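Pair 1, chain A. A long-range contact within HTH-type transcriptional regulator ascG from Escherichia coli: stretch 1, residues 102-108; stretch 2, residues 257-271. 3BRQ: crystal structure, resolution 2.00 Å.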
# COMPACT_ATOMS: atom_id res chain seq x y z
N GLN A 102 2.82 30.77 6.91
CA GLN A 102 3.49 29.52 7.30
C GLN A 102 4.14 28.88 6.06
O GLN A 102 3.62 29.02 4.95
CB GLN A 102 2.49 28.52 7.93
CG GLN A 102 1.76 28.97 9.18
CD GLN A 102 0.48 29.76 8.88
OE1 GLN A 102 0.39 30.46 7.86
NE2 GLN A 102 -0.51 29.64 9.76
N PRO A 103 5.26 28.18 6.23
CA PRO A 103 5.89 27.48 5.14
C PRO A 103 4.95 26.39 4.59
O PRO A 103 4.57 25.49 5.35
CB PRO A 103 7.10 26.83 5.81
CG PRO A 103 7.34 27.67 6.99
CD PRO A 103 5.99 27.95 7.49
N ILE A 104 4.57 26.50 3.33
CA ILE A 104 3.73 25.48 2.64
C ILE A 104 4.47 24.97 1.42
O ILE A 104 4.93 25.76 0.59
CB ILE A 104 2.33 26.01 2.22
CG1 ILE A 104 1.57 26.51 3.44
CG2 ILE A 104 1.50 24.87 1.48
CD1 ILE A 104 0.32 27.27 3.11
N MSE A 105 4.64 23.66 1.33
CA MSE A 105 5.29 23.11 0.15
C MSE A 105 4.42 22.05 -0.51
O MSE A 105 3.64 21.38 0.18
CB MSE A 105 6.67 22.55 0.54
CG MSE A 105 7.68 23.73 0.73
SE MSE A 105 9.48 23.17 1.02
CE MSE A 105 10.00 22.52 -0.70
N VAL A 106 4.62 21.85 -1.82
CA VAL A 106 3.81 20.93 -2.63
C VAL A 106 4.69 19.80 -3.15
O VAL A 106 5.82 20.02 -3.57
CB VAL A 106 3.06 21.68 -3.82
CG1 VAL A 106 4.05 22.25 -4.77
CG2 VAL A 106 2.11 20.74 -4.59
N LEU A 107 4.19 18.57 -3.02
CA LEU A 107 4.78 17.35 -3.55
C LEU A 107 4.04 16.91 -4.83
O LEU A 107 2.80 16.84 -4.86
CB LEU A 107 4.65 16.24 -2.48
CG LEU A 107 5.29 14.87 -2.80
CD1 LEU A 107 6.85 15.01 -2.77
CD2 LEU A 107 4.85 13.83 -1.77
N ASN A 108 4.81 16.54 -5.87
CA ASN A 108 4.26 15.88 -7.08
C ASN A 108 3.65 16.85 -8.09
O ASN A 108 3.00 16.41 -9.05
CB ASN A 108 3.25 14.75 -6.74
CG ASN A 108 3.11 13.70 -7.89
OD1 ASN A 108 2.00 13.27 -8.23
ND2 ASN A 108 4.22 13.30 -8.47
N GLU A 257 14.08 9.82 -1.33
CA GLU A 257 14.77 11.07 -1.61
C GLU A 257 13.82 12.22 -1.67
O GLU A 257 14.11 13.30 -1.14
CB GLU A 257 15.54 10.99 -2.93
CG GLU A 257 16.75 10.04 -2.91
CD GLU A 257 16.41 8.54 -3.11
OE1 GLU A 257 15.23 8.15 -3.35
OE2 GLU A 257 17.38 7.75 -3.02
N MSE A 258 12.70 12.02 -2.36
CA MSE A 258 11.78 13.13 -2.57
C MSE A 258 11.18 13.62 -1.25
O MSE A 258 10.98 14.82 -1.08
CB MSE A 258 10.65 12.72 -3.53
CG MSE A 258 11.03 12.94 -5.01
SE MSE A 258 9.72 12.10 -6.14
CE MSE A 258 8.55 13.58 -6.16
N ILE A 259 10.91 12.67 -0.34
CA ILE A 259 10.24 12.95 0.94
C ILE A 259 11.19 13.63 1.90
O ILE A 259 10.80 14.56 2.63
CB ILE A 259 9.63 11.66 1.55
CG1 ILE A 259 8.45 11.23 0.69
CG2 ILE A 259 8.98 11.93 2.90
CD1 ILE A 259 7.50 12.44 0.34
N GLN A 260 12.43 13.18 1.88
CA GLN A 260 13.48 13.73 2.72
C GLN A 260 13.79 15.14 2.27
O GLN A 260 14.04 16.02 3.12
CB GLN A 260 14.72 12.87 2.64
CG GLN A 260 14.58 11.51 3.34
CD GLN A 260 15.80 10.63 3.13
OE1 GLN A 260 16.70 10.99 2.37
NE2 GLN A 260 15.84 9.47 3.80
N GLU A 261 13.75 15.39 0.97
CA GLU A 261 13.87 16.77 0.47
C GLU A 261 12.77 17.70 0.95
O GLU A 261 13.04 18.70 1.58
CB GLU A 261 13.88 16.81 -1.05
CG GLU A 261 14.20 18.18 -1.56
CD GLU A 261 15.69 18.50 -1.46
OE1 GLU A 261 16.48 17.73 -0.82
OE2 GLU A 261 16.08 19.51 -2.05
N ILE A 262 11.51 17.43 0.59
CA ILE A 262 10.41 18.30 1.02
C ILE A 262 10.25 18.39 2.54
O ILE A 262 10.04 19.45 3.09
CB ILE A 262 9.06 17.86 0.34
CG1 ILE A 262 8.06 19.05 0.32
CG2 ILE A 262 8.51 16.58 0.99
CD1 ILE A 262 6.86 18.76 -0.57
N ILE A 263 10.36 17.28 3.27
CA ILE A 263 10.21 17.41 4.72
C ILE A 263 11.42 18.11 5.31
O ILE A 263 11.30 18.96 6.19
CB ILE A 263 10.00 16.04 5.41
CG1 ILE A 263 8.67 15.37 4.98
CG2 ILE A 263 10.09 16.18 6.93
CD1 ILE A 263 7.39 16.19 5.07
N GLY A 264 12.62 17.77 4.81
CA GLY A 264 13.85 18.40 5.30
C GLY A 264 13.83 19.91 5.07
O GLY A 264 14.15 20.70 5.99
N ARG A 265 13.42 20.32 3.87
CA ARG A 265 13.24 21.74 3.59
C ARG A 265 12.20 22.44 4.46
O ARG A 265 12.44 23.56 4.89
CB ARG A 265 12.94 21.98 2.11
CG ARG A 265 14.15 21.69 1.23
CD ARG A 265 14.01 22.42 -0.09
NE ARG A 265 14.80 21.84 -1.19
CZ ARG A 265 14.61 22.14 -2.49
NH1 ARG A 265 13.65 23.01 -2.85
NH2 ARG A 265 15.36 21.57 -3.44
N LEU A 266 11.06 21.80 4.73
CA LEU A 266 10.03 22.43 5.59
C LEU A 266 10.57 22.66 6.98
O LEU A 266 10.37 23.73 7.54
CB LEU A 266 8.73 21.61 5.64
CG LEU A 266 7.82 21.66 4.41
CD1 LEU A 266 6.69 20.55 4.48
CD2 LEU A 266 7.23 23.06 4.21
N ILE A 267 11.29 21.66 7.53
CA ILE A 267 11.91 21.81 8.84
C ILE A 267 13.04 22.85 8.79
O ILE A 267 13.17 23.65 9.71
CB ILE A 267 12.46 20.45 9.36
CG1 ILE A 267 11.30 19.50 9.66
CG2 ILE A 267 13.35 20.66 10.61
CD1 ILE A 267 11.75 18.03 9.89
N PHE A 268 13.84 22.84 7.73
CA PHE A 268 14.79 23.95 7.49
C PHE A 268 14.11 25.32 7.65
O PHE A 268 14.61 26.17 8.40
CB PHE A 268 15.50 23.81 6.12
CG PHE A 268 16.65 24.79 5.90
CD1 PHE A 268 17.52 25.12 6.94
CD2 PHE A 268 16.82 25.42 4.67
CE1 PHE A 268 18.58 26.05 6.76
CE2 PHE A 268 17.87 26.35 4.47
CZ PHE A 268 18.75 26.65 5.52
N MSE A 269 12.96 25.53 6.99
CA MSE A 269 12.23 26.83 7.07
C MSE A 269 11.86 27.21 8.52
O MSE A 269 12.07 28.34 8.98
CB MSE A 269 10.92 26.80 6.25
CG MSE A 269 11.06 26.54 4.78
SE MSE A 269 12.47 27.55 4.01
CE MSE A 269 12.97 26.21 2.66
N LEU A 270 11.36 26.22 9.25
CA LEU A 270 11.02 26.37 10.67
C LEU A 270 12.22 26.72 11.53
O LEU A 270 12.04 27.31 12.61
CB LEU A 270 10.34 25.12 11.19
CG LEU A 270 8.98 24.83 10.53
CD1 LEU A 270 8.30 23.64 11.21
CD2 LEU A 270 8.06 26.02 10.54
N ASP A 271 13.43 26.37 11.07
CA ASP A 271 14.70 26.72 11.78
C ASP A 271 15.33 28.01 11.27
O ASP A 271 16.44 28.36 11.64
CB ASP A 271 15.74 25.60 11.64
CG ASP A 271 15.39 24.36 12.47
OD1 ASP A 271 14.56 24.46 13.42
OD2 ASP A 271 15.95 23.28 12.16

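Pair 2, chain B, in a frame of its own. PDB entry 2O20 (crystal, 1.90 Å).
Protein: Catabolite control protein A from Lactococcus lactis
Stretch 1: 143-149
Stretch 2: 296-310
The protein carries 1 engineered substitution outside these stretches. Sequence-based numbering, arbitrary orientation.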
# COMPACT_ATOMS: atom_id res chain seq x y z
N THR B 143 3.21 0.52 30.39
CA THR B 143 3.64 1.43 29.34
C THR B 143 2.49 2.33 28.89
O THR B 143 1.39 1.84 28.67
CB THR B 143 4.08 0.65 28.08
OG1 THR B 143 4.71 -0.59 28.46
CG2 THR B 143 5.00 1.48 27.22
N PRO B 144 2.73 3.64 28.72
CA PRO B 144 1.73 4.43 28.00
C PRO B 144 1.40 3.84 26.60
O PRO B 144 2.30 3.43 25.88
CB PRO B 144 2.39 5.81 27.89
CG PRO B 144 3.34 5.85 29.00
CD PRO B 144 3.86 4.47 29.16
N VAL B 145 0.11 3.75 26.30
CA VAL B 145 -0.37 3.15 25.04
C VAL B 145 -1.61 3.92 24.54
O VAL B 145 -2.43 4.41 25.34
CB VAL B 145 -0.69 1.63 25.24
CG1 VAL B 145 -1.57 1.43 26.44
CG2 VAL B 145 -1.34 1.01 24.02
N VAL B 146 -1.68 4.09 23.23
CA VAL B 146 -2.85 4.66 22.56
C VAL B 146 -3.27 3.69 21.43
O VAL B 146 -2.42 3.21 20.69
CB VAL B 146 -2.55 6.04 21.96
CG1 VAL B 146 -3.84 6.66 21.35
CG2 VAL B 146 -1.95 6.96 23.04
N LEU B 147 -4.56 3.41 21.33
CA LEU B 147 -5.14 2.59 20.25
C LEU B 147 -5.61 3.50 19.10
O LEU B 147 -6.14 4.58 19.36
CB LEU B 147 -6.32 1.77 20.78
CG LEU B 147 -6.18 1.06 22.15
CD1 LEU B 147 -7.48 0.43 22.55
CD2 LEU B 147 -5.05 0.01 22.19
N VAL B 148 -5.40 3.06 17.86
CA VAL B 148 -5.90 3.78 16.67
C VAL B 148 -6.69 2.81 15.77
O VAL B 148 -6.18 1.74 15.40
CB VAL B 148 -4.76 4.42 15.84
CG1 VAL B 148 -5.34 5.38 14.78
CG2 VAL B 148 -3.72 5.15 16.75
N GLY B 149 -7.94 3.17 15.46
CA GLY B 149 -8.80 2.34 14.61
C GLY B 149 -9.49 1.22 15.36
O GLY B 149 -10.19 0.40 14.75
N ASP B 296 -4.38 12.08 10.08
CA ASP B 296 -4.77 12.77 11.33
C ASP B 296 -5.03 11.82 12.49
O ASP B 296 -4.77 12.15 13.64
CB ASP B 296 -6.01 13.61 11.07
CG ASP B 296 -5.72 14.82 10.19
OD1 ASP B 296 -4.55 15.27 10.15
OD2 ASP B 296 -6.68 15.36 9.60
N LEU B 297 -5.55 10.63 12.20
CA LEU B 297 -5.73 9.63 13.24
C LEU B 297 -4.41 9.29 13.92
O LEU B 297 -4.35 9.21 15.15
CB LEU B 297 -6.38 8.35 12.66
CG LEU B 297 -7.85 8.36 12.24
CD1 LEU B 297 -8.18 7.11 11.48
CD2 LEU B 297 -8.78 8.49 13.45
N GLY B 298 -3.37 9.06 13.10
CA GLY B 298 -1.99 8.83 13.57
C GLY B 298 -1.36 10.05 14.29
O GLY B 298 -0.77 9.91 15.37
N ALA B 299 -1.46 11.22 13.68
CA ALA B 299 -0.90 12.45 14.26
C ALA B 299 -1.55 12.76 15.60
O ALA B 299 -0.86 13.06 16.60
CB ALA B 299 -1.04 13.62 13.30
N VAL B 300 -2.88 12.68 15.65
CA VAL B 300 -3.63 12.97 16.87
C VAL B 300 -3.26 11.98 17.96
O VAL B 300 -3.07 12.36 19.12
CB VAL B 300 -5.18 13.03 16.60
CG1 VAL B 300 -5.97 13.04 17.89
CG2 VAL B 300 -5.51 14.28 15.79
N ALA B 301 -3.13 10.70 17.59
CA ALA B 301 -2.72 9.66 18.52
C ALA B 301 -1.33 9.90 19.07
O ALA B 301 -1.08 9.71 20.28
CB ALA B 301 -2.76 8.31 17.85
N MET B 302 -0.40 10.29 18.21
CA MET B 302 0.98 10.48 18.65
C MET B 302 1.11 11.75 19.56
O MET B 302 1.90 11.78 20.52
CB MET B 302 1.94 10.49 17.45
CG MET B 302 3.40 10.44 17.81
SD MET B 302 3.95 8.97 18.74
CE MET B 302 4.63 9.75 20.19
N ARG B 303 0.30 12.77 19.28
CA ARG B 303 0.22 13.96 20.14
C ARG B 303 -0.24 13.60 21.55
O ARG B 303 0.32 14.10 22.55
CB ARG B 303 -0.72 15.01 19.53
CG ARG B 303 -0.09 15.83 18.44
CD ARG B 303 -1.03 16.88 17.89
NE ARG B 303 -0.53 17.37 16.61
CZ ARG B 303 -1.21 17.39 15.46
NH1 ARG B 303 -2.48 16.97 15.40
NH2 ARG B 303 -0.61 17.86 14.37
N LEU B 304 -1.24 12.72 21.63
CA LEU B 304 -1.77 12.27 22.90
C LEU B 304 -0.69 11.45 23.62
O LEU B 304 -0.38 11.70 24.79
CB LEU B 304 -3.06 11.45 22.67
CG LEU B 304 -3.77 10.83 23.89
CD1 LEU B 304 -4.07 11.87 24.89
CD2 LEU B 304 -5.06 10.15 23.49
N LEU B 305 -0.10 10.49 22.92
CA LEU B 305 0.95 9.66 23.52
C LEU B 305 2.14 10.50 24.06
O LEU B 305 2.71 10.17 25.08
CB LEU B 305 1.45 8.59 22.54
CG LEU B 305 2.45 7.53 23.08
CD1 LEU B 305 1.88 6.70 24.26
CD2 LEU B 305 2.89 6.61 21.98
N THR B 306 2.50 11.56 23.35
CA THR B 306 3.57 12.45 23.73
C THR B 306 3.31 13.01 25.12
O THR B 306 4.22 13.08 25.97
CB THR B 306 3.76 13.59 22.68
OG1 THR B 306 4.19 13.02 21.45
CG2 THR B 306 4.86 14.59 23.11
N LYS B 307 2.05 13.37 25.39
CA LYS B 307 1.68 13.90 26.71
C LYS B 307 1.77 12.83 27.79
O LYS B 307 2.27 13.10 28.87
CB LYS B 307 0.27 14.51 26.68
CG LYS B 307 0.08 15.65 25.70
CD LYS B 307 -1.40 15.94 25.53
CE LYS B 307 -1.65 17.03 24.50
NZ LYS B 307 -3.11 17.33 24.41
N LEU B 308 1.29 11.62 27.49
CA LEU B 308 1.32 10.51 28.43
C LEU B 308 2.75 10.19 28.83
O LEU B 308 3.04 9.99 30.02
CB LEU B 308 0.61 9.27 27.87
CG LEU B 308 -0.89 9.49 27.54
CD1 LEU B 308 -1.54 8.20 27.04
CD2 LEU B 308 -1.67 10.04 28.75
N MET B 309 3.65 10.18 27.86
CA MET B 309 5.04 9.83 28.11
C MET B 309 5.77 10.90 28.92
O MET B 309 6.76 10.59 29.55
CB MET B 309 5.79 9.58 26.80
CG MET B 309 5.27 8.36 26.03
SD MET B 309 6.31 7.93 24.61
CE MET B 309 6.10 9.33 23.48
N LEU B 310 5.31 12.14 28.85
CA LEU B 310 5.80 13.23 29.70
C LEU B 310 5.10 13.31 31.08
O LEU B 310 5.32 14.26 31.84
CB LEU B 310 5.64 14.56 28.98
CG LEU B 310 6.59 14.82 27.81
CD1 LEU B 310 6.01 15.95 26.95
CD2 LEU B 310 7.97 15.13 28.27

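A short β-strand lying antiparallel against an α-helix is among the commonest units of α/β architecture, and the two pairs here show how one backbone frame accommodates different side chains. In pair 1, strand 104-107 and the helix segment 257-270 run at 176° with a closest axial approach of 9.3 Å; in pair 2, strand 145-148 and helix segment 296-309 run at 168° and approach to 8.4 Å. Fourteen central residues superpose with an RMSD of 0.5 Å. No hydrogen bond crosses between strand and helix in either pair, so the contact rests on apolar packing.

Strand geometry sets the pattern. Alternate residues send their CA-to-CB bonds toward the helix: Pro A103, Met A105 and Leu A107 in pair 1, matched by Pro B144, Val B146 and Val B148 in pair 2. The intervening Ile A104 and Val A106, like their counterparts Val B145 and Leu B147, point away.

A proline occupies the same position in both pairs. Both rings have the C-gamma exo pucker and meet the C-terminal part of the helix. CG of Pro A103 lies 3.8 Å from CB of Met A269, and CB of Pro B144 lies 3.9 Å from CB of Leu B308, the matching position. The leucines Leu A266 and Leu B305 also coincide, yet with different rotamers, m,t in the first and t,p in the second. Each still brings a methyl group to the proline: CB of Pro A103 is 4.1 Å from CD2 of Leu A266, and CB of Pro B144 is 3.8 Å from CD1 of Leu B305.

The middle of the strand shows the clearest exchange of bulk. Met A105, a selenomethionine, touches three helix residues along its length: its CG is 3.6 Å from CD2 of Leu A266, its CB 3.8 Å from CG1 of Ile A262, and its SE 3.8 Å from CB of Arg A265. That arginine is also held along its own helix by a salt bridge, with NH2 2.6 Å from OE2 of Glu A261. In pair 2 the positions matching Met A105, Ile A262 and Arg A265 are Val B146, Ala B301 and Leu B304. CG1 of the compact valine lies 4.0 Å from CB of Ala B301 and 4.3 Å from CD2 of Leu B304, while its CG2 lies 3.8 Å from CB of Leu B305. The helix covers 120 Å² of Met A105 and 88 Å² of Val B146. Smaller side chains on both surfaces accompany the closer approach of the axes.

The same exchange of bulk appears two residues further along the strand. Ile A262, extended as t,t, places CD1 3.9 Å from CB of Leu A107 and 3.4 Å from O of Val A106. At the equivalent site, CB of Ala B301 packs 3.5 Å from CG2 of Val B148. Leu A107 also extends CD2 to within 3.7 Å of CD1 of Ile A259, whose counterpart, Gly B298, has no side chain to offer. Buried area follows bulk, at 581 Å² in pair 1 and 425 Å² in pair 2.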